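GCN5-related N-acetyltransferase (Anabaena variabilis, PDB 2OZG) binds coenzyme A through its GNAT fold and probably transfers acetyl groups to amines, perhaps those of aminoglycosides. Local coordinates at residues Cys138-Pro143 with Ser277-Gln283; Gly226-Ile231 with Gln255-Trp261. All blocks are in the same frame, centred on the assembly; numbering follows the deposited sequence. Where two conformers were deposited one is given.

Contact 1: Cys138-Pro143 with Ser277-Gln283; sequences CVWEIP and SATIRSQ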
loop_
_atom_site.group_PDB
_atom_site.type_symbol
_atom_site.label_atom_id
_atom_site.label_comp_id
_atom_site.label_asym_id
_atom_site.label_seq_id
_atom_site.Cartn_x
_atom_site.Cartn_y
_atom_site.Cartn_z
ATOM N N CYS A 138 -23.831 -8.295 -2.570
ATOM C CA CYS A 138 -22.531 -8.215 -3.236
ATOM C C CYS A 138 -22.361 -6.817 -3.795
ATOM O O CYS A 138 -23.266 -6.311 -4.483
ATOM C CB CYS A 138 -22.518 -9.211 -4.400
ATOM S SG CYS A 138 -21.011 -9.411 -5.128
ATOM N N VAL A 139 -21.215 -6.223 -3.504
ATOM C CA VAL A 139 -20.834 -4.930 -4.030
ATOM C C VAL A 139 -19.792 -5.156 -5.107
ATOM O O VAL A 139 -18.750 -5.743 -4.872
ATOM C CB VAL A 139 -20.264 -3.987 -2.936
ATOM C CG1 VAL A 139 -19.868 -2.683 -3.579
ATOM C CG2 VAL A 139 -21.335 -3.718 -1.908
ATOM N N TRP A 140 -20.157 -4.741 -6.317
ATOM C CA TRP A 140 -19.314 -4.813 -7.468
ATOM C C TRP A 140 -18.654 -3.487 -7.728
ATOM O O TRP A 140 -19.205 -2.476 -7.393
ATOM C CB TRP A 140 -20.160 -5.154 -8.699
ATOM C CG TRP A 140 -20.582 -6.582 -8.711
ATOM C CD1 TRP A 140 -21.639 -7.112 -8.070
ATOM C CD2 TRP A 140 -19.911 -7.672 -9.371
ATOM N NE1 TRP A 140 -21.696 -8.455 -8.307
ATOM C CE2 TRP A 140 -20.655 -8.830 -9.113
ATOM C CE3 TRP A 140 -18.797 -7.764 -10.184
ATOM C CZ2 TRP A 140 -20.293 -10.098 -9.613
ATOM C CZ3 TRP A 140 -18.443 -9.029 -10.715
ATOM C CH2 TRP A 140 -19.205 -10.176 -10.408
ATOM N N GLU A 141 -17.494 -3.495 -8.375
ATOM C CA GLU A 141 -16.864 -2.247 -8.729
ATOM C C GLU A 141 -16.298 -2.373 -10.109
ATOM O O GLU A 141 -15.957 -3.481 -10.523
ATOM C CB GLU A 141 -15.715 -1.893 -7.775
ATOM C CG GLU A 141 -14.489 -2.712 -7.928
ATOM C CD GLU A 141 -13.359 -2.165 -7.057
ATOM O OE1 GLU A 141 -13.538 -2.191 -5.830
ATOM O OE2 GLU A 141 -12.309 -1.710 -7.607
ATOM N N ILE A 142 -16.130 -1.245 -10.791
ATOM C CA ILE A 142 -15.571 -1.270 -12.125
ATOM C C ILE A 142 -14.983 0.059 -12.527
ATOM O O ILE A 142 -15.540 1.118 -12.171
ATOM C CB ILE A 142 -16.689 -1.651 -13.119
ATOM C CG1 ILE A 142 -16.150 -1.856 -14.521
ATOM C CG2 ILE A 142 -17.800 -0.570 -13.182
ATOM C CD1 ILE A 142 -17.192 -2.412 -15.481
ATOM N N PRO A 143 -13.847 0.030 -13.273
ATOM C CA PRO A 143 -13.352 1.292 -13.812
ATOM C C PRO A 143 -14.283 1.814 -14.918
ATOM O O PRO A 143 -14.654 1.076 -15.861
ATOM C CB PRO A 143 -11.941 0.969 -14.297
ATOM C CG PRO A 143 -11.844 -0.547 -14.387
ATOM C CD PRO A 143 -12.956 -1.119 -13.564
ATOM N N SER A 277 -14.196 -6.621 -16.670
ATOM C CA SER A 277 -13.449 -5.591 -15.976
ATOM C C SER A 277 -13.970 -5.309 -14.588
ATOM O O SER A 277 -13.330 -4.586 -13.800
ATOM C CB SER A 277 -13.396 -4.359 -16.842
ATOM O OG SER A 277 -14.675 -4.048 -17.299
ATOM N N ALA A 278 -15.102 -5.907 -14.264
ATOM C CA ALA A 278 -15.742 -5.648 -12.997
ATOM C C ALA A 278 -15.248 -6.631 -11.959
ATOM O O ALA A 278 -14.981 -7.766 -12.288
ATOM C CB ALA A 278 -17.244 -5.757 -13.151
ATOM N N THR A 279 -15.110 -6.215 -10.703
ATOM C CA THR A 279 -14.709 -7.165 -9.667
ATOM C C THR A 279 -15.626 -7.055 -8.480
ATOM O O THR A 279 -16.298 -6.043 -8.294
ATOM C CB THR A 279 -13.268 -6.881 -9.186
ATOM O OG1 THR A 279 -13.172 -5.529 -8.813
ATOM C CG2 THR A 279 -12.287 -7.077 -10.294
ATOM N N ILE A 280 -15.606 -8.077 -7.638
ATOM C CA ILE A 280 -16.394 -8.054 -6.448
ATOM C C ILE A 280 -15.562 -7.369 -5.369
ATOM O O ILE A 280 -14.492 -7.801 -5.073
ATOM C CB ILE A 280 -16.859 -9.481 -6.035
ATOM C CG1 ILE A 280 -17.993 -9.923 -6.970
ATOM C CG2 ILE A 280 -17.330 -9.510 -4.639
ATOM C CD1 ILE A 280 -18.382 -11.405 -6.840
ATOM N N ARG A 281 -16.067 -6.247 -4.845
ATOM C CA ARG A 281 -15.395 -5.464 -3.838
ATOM C C ARG A 281 -15.665 -6.079 -2.476
ATOM O O ARG A 281 -14.799 -6.106 -1.629
ATOM C CB ARG A 281 -15.960 -4.055 -3.904
ATOM C CG ARG A 281 -15.394 -3.018 -2.961
ATOM C CD ARG A 281 -16.138 -1.714 -3.338
ATOM N NE ARG A 281 -15.741 -0.492 -2.655
ATOM C CZ ARG A 281 -14.733 0.295 -3.030
ATOM N NH1 ARG A 281 -13.969 -0.021 -4.077
ATOM N NH2 ARG A 281 -14.482 1.397 -2.328
ATOM N N SER A 282 -16.899 -6.528 -2.247
ATOM C CA SER A 282 -17.234 -7.185 -1.001
ATOM C C SER A 282 -18.546 -7.917 -1.161
ATOM O O SER A 282 -19.362 -7.655 -2.094
ATOM C CB SER A 282 -17.394 -6.180 0.137
ATOM O OG SER A 282 -18.353 -5.214 -0.224
ATOM N N GLN A 283 -18.736 -8.882 -0.286
ATOM C CA GLN A 283 -19.977 -9.630 -0.266
ATOM C C GLN A 283 -20.333 -9.998 1.157
ATOM O O GLN A 283 -19.491 -9.975 2.076
ATOM C CB GLN A 283 -19.844 -10.889 -1.082
ATOM C CG GLN A 283 -18.864 -11.852 -0.476
ATOM C CD GLN A 283 -18.809 -13.121 -1.232
ATOM O OE1 GLN A 283 -19.788 -13.885 -1.258
ATOM N NE2 GLN A 283 -17.653 -13.395 -1.840
HETATM O O HOH W 1 -12.622 -3.874 -11.155
#

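Contact 2: Gly226-Ile231 with Gln255-Trp261; sequences GSILRI and QIDKVTW. With COA (coenzyme A), chain C.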
loop_
_atom_site.group_PDB
_atom_site.type_symbol
_atom_site.label_atom_id
_atom_site.label_comp_id
_atom_site.label_asym_id
_atom_site.label_seq_id
_atom_site.Cartn_x
_atom_site.Cartn_y
_atom_site.Cartn_z
ATOM N N GLY A 226 -9.154 8.476 -5.462
ATOM C CA GLY A 226 -9.706 9.093 -6.678
ATOM C C GLY A 226 -11.206 9.330 -6.561
ATOM O O GLY A 226 -11.728 9.553 -5.477
ATOM N N SER A 227 -11.912 9.300 -7.677
ATOM C CA SER A 227 -13.326 9.591 -7.639
ATOM C C SER A 227 -14.178 8.341 -7.799
ATOM O O SER A 227 -13.851 7.387 -8.485
ATOM C CB SER A 227 -13.710 10.643 -8.659
ATOM O OG SER A 227 -13.449 10.162 -9.945
ATOM N N ILE A 228 -15.303 8.367 -7.137
ATOM C CA ILE A 228 -16.169 7.194 -7.138
ATOM C C ILE A 228 -17.632 7.587 -7.177
ATOM O O ILE A 228 -18.054 8.569 -6.568
ATOM C CB ILE A 228 -15.872 6.360 -5.892
ATOM C CG1 ILE A 228 -16.651 5.088 -5.871
ATOM C CG2 ILE A 228 -16.205 7.155 -4.594
ATOM C CD1 ILE A 228 -15.976 4.014 -4.955
ATOM N N LEU A 229 -18.381 6.820 -7.947
ATOM C CA LEU A 229 -19.787 7.002 -8.048
ATOM C C LEU A 229 -20.359 5.759 -7.439
ATOM O O LEU A 229 -20.091 4.635 -7.904
ATOM C CB LEU A 229 -20.180 7.177 -9.506
ATOM C CG LEU A 229 -21.662 7.443 -9.790
ATOM C CD1 LEU A 229 -21.823 8.243 -11.103
ATOM C CD2 LEU A 229 -22.524 6.222 -9.799
ATOM N N ARG A 230 -21.128 5.926 -6.380
ATOM C CA ARG A 230 -21.673 4.742 -5.664
ATOM C C ARG A 230 -23.161 4.621 -5.951
ATOM O O ARG A 230 -23.948 5.463 -5.499
ATOM C CB ARG A 230 -21.438 4.888 -4.166
ATOM C CG ARG A 230 -19.991 5.199 -3.750
ATOM C CD ARG A 230 -19.873 5.276 -2.213
ATOM N NE ARG A 230 -18.542 5.693 -1.768
ATOM C CZ ARG A 230 -17.540 4.846 -1.521
ATOM N NH1 ARG A 230 -17.669 3.563 -1.753
ATOM N NH2 ARG A 230 -16.364 5.298 -1.111
ATOM N N ILE A 231 -23.556 3.596 -6.719
ATOM C CA ILE A 231 -24.938 3.359 -7.023
ATOM C C ILE A 231 -25.570 2.633 -5.827
ATOM O O ILE A 231 -25.213 1.504 -5.525
ATOM C CB ILE A 231 -25.102 2.541 -8.313
ATOM C CG1 ILE A 231 -24.553 3.312 -9.531
ATOM C CG2 ILE A 231 -26.556 2.205 -8.545
ATOM C CD1 ILE A 231 -24.461 2.503 -10.828
ATOM N N GLN A 255 -15.117 12.131 -15.574
ATOM C CA GLN A 255 -15.321 12.698 -14.219
ATOM C C GLN A 255 -15.163 11.723 -13.047
ATOM O O GLN A 255 -14.937 12.144 -11.916
ATOM C CB GLN A 255 -16.703 13.459 -14.051
ATOM C CG GLN A 255 -18.093 12.769 -14.360
ATOM C CD GLN A 255 -19.297 13.240 -13.422
ATOM O OE1 GLN A 255 -19.175 13.283 -12.171
ATOM N NE2 GLN A 255 -20.470 13.534 -14.034
ATOM N N ILE A 256 -15.314 10.437 -13.332
ATOM C CA ILE A 256 -15.386 9.380 -12.315
ATOM C C ILE A 256 -14.426 8.239 -12.653
ATOM O O ILE A 256 -14.567 7.630 -13.655
ATOM C CB ILE A 256 -16.795 8.819 -12.292
ATOM C CG1 ILE A 256 -17.824 9.891 -11.881
ATOM C CG2 ILE A 256 -16.921 7.586 -11.379
ATOM C CD1 ILE A 256 -17.545 10.460 -10.479
ATOM N N ASP A 257 -13.528 7.895 -11.743
ATOM C CA ASP A 257 -12.590 6.777 -11.947
ATOM C C ASP A 257 -13.216 5.373 -11.787
ATOM O O ASP A 257 -12.945 4.476 -12.566
ATOM C CB ASP A 257 -11.467 6.868 -10.910
ATOM C CG ASP A 257 -10.679 8.174 -11.015
ATOM O OD1 ASP A 257 -10.402 8.580 -12.153
ATOM O OD2 ASP A 257 -10.384 8.783 -9.960
ATOM N N LYS A 258 -14.061 5.208 -10.782
ATOM C CA LYS A 258 -14.635 3.900 -10.445
ATOM C C LYS A 258 -16.107 3.999 -10.118
ATOM O O LYS A 258 -16.534 4.989 -9.504
ATOM C CB LYS A 258 -13.859 3.428 -9.205
ATOM C CG LYS A 258 -14.173 2.131 -8.661
ATOM C CD LYS A 258 -13.181 1.733 -7.534
ATOM C CE LYS A 258 -11.823 1.287 -8.089
ATOM N NZ LYS A 258 -10.996 0.615 -7.031
ATOM N N VAL A 259 -16.871 2.974 -10.505
ATOM C CA VAL A 259 -18.278 2.895 -10.183
ATOM C C VAL A 259 -18.520 1.610 -9.396
ATOM O O VAL A 259 -17.937 0.532 -9.713
ATOM C CB VAL A 259 -19.186 2.825 -11.431
ATOM C CG1 VAL A 259 -20.647 2.625 -11.009
ATOM C CG2 VAL A 259 -19.053 4.067 -12.291
ATOM N N THR A 260 -19.355 1.719 -8.356
ATOM C CA THR A 260 -19.810 0.543 -7.620
ATOM C C THR A 260 -21.327 0.424 -7.653
ATOM O O THR A 260 -22.058 1.421 -7.764
ATOM C CB THR A 260 -19.415 0.592 -6.112
ATOM O OG1 THR A 260 -20.133 1.660 -5.466
ATOM C CG2 THR A 260 -17.953 0.812 -5.931
ATOM N N TRP A 261 -21.788 -0.813 -7.627
ATOM C CA TRP A 261 -23.214 -1.103 -7.521
ATOM C C TRP A 261 -23.412 -2.410 -6.775
ATOM O O TRP A 261 -22.509 -3.292 -6.759
ATOM C CB TRP A 261 -23.880 -1.161 -8.902
ATOM C CG TRP A 261 -23.608 -2.370 -9.717
ATOM C CD1 TRP A 261 -24.498 -3.360 -9.972
ATOM C CD2 TRP A 261 -22.395 -2.740 -10.444
ATOM N NE1 TRP A 261 -23.925 -4.315 -10.777
ATOM C CE2 TRP A 261 -22.639 -3.982 -11.045
ATOM C CE3 TRP A 261 -21.127 -2.161 -10.598
ATOM C CZ2 TRP A 261 -21.684 -4.626 -11.864
ATOM C CZ3 TRP A 261 -20.189 -2.806 -11.355
ATOM C CH2 TRP A 261 -20.463 -4.011 -11.973
HETATM N N1A COA C . -13.402 10.885 -23.065
HETATM C C2A COA C . -12.949 11.003 -24.328
HETATM N N3A COA C . -13.641 11.662 -25.279
HETATM C C4A COA C . -14.837 12.218 -24.966
HETATM C C5A COA C . -15.352 12.111 -23.677
HETATM C C6A COA C . -14.592 11.418 -22.713
HETATM N N6A COA C . -14.987 11.256 -21.432
HETATM N N7A COA C . -16.544 12.753 -23.695
HETATM C C8A COA C . -16.756 13.233 -24.946
HETATM N N9A COA C . -15.703 12.902 -25.711
HETATM C C1B COA C . -15.444 13.193 -27.153
HETATM C C2B COA C . -16.219 12.250 -28.071
HETATM O O2B COA C . -15.519 11.007 -28.310
HETATM C C3B COA C . -16.449 13.110 -29.307
HETATM O O3B COA C . -15.503 12.845 -30.354
HETATM P P3B COA C . -15.912 11.887 -31.608
HETATM O O7A COA C . -16.780 12.780 -32.478
HETATM O O8A COA C . -14.561 11.460 -32.173
HETATM O O9A COA C . -16.719 10.737 -31.014
HETATM C C4B COA C . -16.352 14.560 -28.841
HETATM O O4B COA C . -15.815 14.535 -27.512
HETATM C C5B COA C . -17.709 15.267 -28.853
HETATM O O5B COA C . -18.567 14.638 -27.889
HETATM P P1A COA C . -19.824 15.387 -27.171
HETATM O O1A COA C . -19.917 16.811 -27.668
HETATM O O2A COA C . -21.042 14.475 -27.322
HETATM O O3A COA C . -19.371 15.335 -25.600
HETATM P P2A COA C . -20.405 15.223 -24.333
HETATM O O4A COA C . -21.574 16.159 -24.649
HETATM O O5A COA C . -20.711 13.742 -24.113
HETATM O O6A COA C . -19.479 15.819 -23.085
HETATM C CBP COA C . -18.288 15.840 -20.805
HETATM C CCP COA C . -19.401 15.291 -21.726
HETATM C CDP COA C . -18.071 17.290 -21.233
HETATM C CEP COA C . -17.016 15.102 -21.214
HETATM C CAP COA C . -18.749 15.704 -19.283
HETATM O OAP COA C . -19.219 16.971 -18.710
HETATM C C9P COA C . -17.881 15.040 -18.177
HETATM O O9P COA C . -17.822 13.705 -18.016
HETATM N N8P COA C . -17.207 15.719 -17.227
HETATM C C7P COA C . -16.939 17.125 -16.919
HETATM C C6P COA C . -15.418 17.139 -16.935
HETATM C C5P COA C . -14.898 17.716 -18.242
HETATM O O5P COA C . -15.330 17.328 -19.326
HETATM N N4P COA C . -13.930 18.641 -18.159
HETATM C C3P COA C . -13.268 19.308 -19.277
HETATM C C2P COA C . -12.364 20.345 -18.648
HETATM S S1P COA C . -13.351 21.708 -17.902
HETATM O O HOH W 2 -19.778 1.633 -2.723
HETATM O O HOH W 3 -22.492 0.688 -4.646
#

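Contact 1: Cys138-Pro143 with Ser277-Gln283
Strand 138-143 pairs antiparallel with the start of strand 279-290. The backbone groups of Val139 and Glu141 bond to 277-283, while those of Cys138, Trp140 and Ile142 turn to strand 258-263. Glu141 and Thr279 form a reciprocal hydrogen-bonded pair: Glu141 N donates to Thr279 O (2.8 Å) and Thr279 N to Glu141 O (2.9 Å). Val139 N reaches Ser282 O at 2.7 Å, but Val139 O takes two donors, Arg281 N at 2.7 Å and, weakly, Ser282 N at 3.3 Å. The extra residue at this point turns Arg281 CB toward strand 138-143. The extended side chain brings Arg281 NH1 to 2.8 Å from Glu141 OE1 in a salt bridge, while Glu141 OE2 pairs with Lys258. A water donates to Ser277 O (2.8 Å) and also hydrogen-bonds to Thr279 OG1 (2.9 Å). On the opposite face, Ile280 CG1 sits 3.5 Å from the centroid of the six-membered Trp140 ring in a CH-pi contact, and packs against Cys138 SG at 3.6 Å. Trp140 NE1 is satisfied by Ser264 O, and Gln283 of a second subunit packs on both Trp140 and Ile280. Arg281 and Ser282 opposite the single Val139 make this a classic beta bulge between two antiparallel strands of the mixed sheet.

Contact 2: Gly226-Ile231 with Gln255-Trp261
Gln255 lies on the approach to strand 258-263, where its O accepts a hydrogen bond from Ser227 OG (3.2 Å) and its CG comes 3.8 Å from O9P of a coenzyme A held by backbone amides of a third subunit. Ile256 follows, its CG2 packing on Leu229 CB at 3.8 Å. Asp257 closes the entry into the strand pair: its OD2 accepts a hydrogen bond from Ser227 N (2.8 Å), and its own N donates to Ser227 OG (2.9 Å). Gly226 CA is 3.4 Å from Asp257 OD2, a place where a CB would clash. Regular parallel pairing then sets in. Lys258 N donates to Ser227 O (3.2 Å), and Leu229 N to Lys258 O (3.0 Å). Val259 CG1 meets Ile231 CD1 at 3.8 Å, beneath helix 239-250. Thr260 N donates to Leu229 O (3.0 Å) and Ile231 N to Thr260 O (2.8 Å), while a water links Thr260 OG1 to Arg230 NH1; Arg230 NE forms a salt bridge with Glu221. Finally, Trp261 CB touches Ile231 CB (3.9 Å). Adjacent parallel strands joined through a helix define a beta-alpha-beta unit, here within the second GNAT domain.

The centres of contacts 1 and 2 lie about 11 Å apart in one mixed sheet. Strands 132-143 and 258-263 are neighbours in it, each supplying one side of a contact; strand 258-263 runs between strand 227-236, parallel to it, and strand 132-143, antiparallel. Along the chain contact 2 is nested inside the long connection closed by contact 1, and strand 279-290 follows strand 258-263 directly. The two meet through Ile142 N and Val259 O (2.8 Å, a probable hydrogen bond) and the salt bridge from Glu141 OE2 to Lys258 NZ (2.7 Å). Strand 132-143 comes far earlier in the chain, yet lies between strands 258-263 and 279-290, so one sheet runs through both acetyltransferase-like regions.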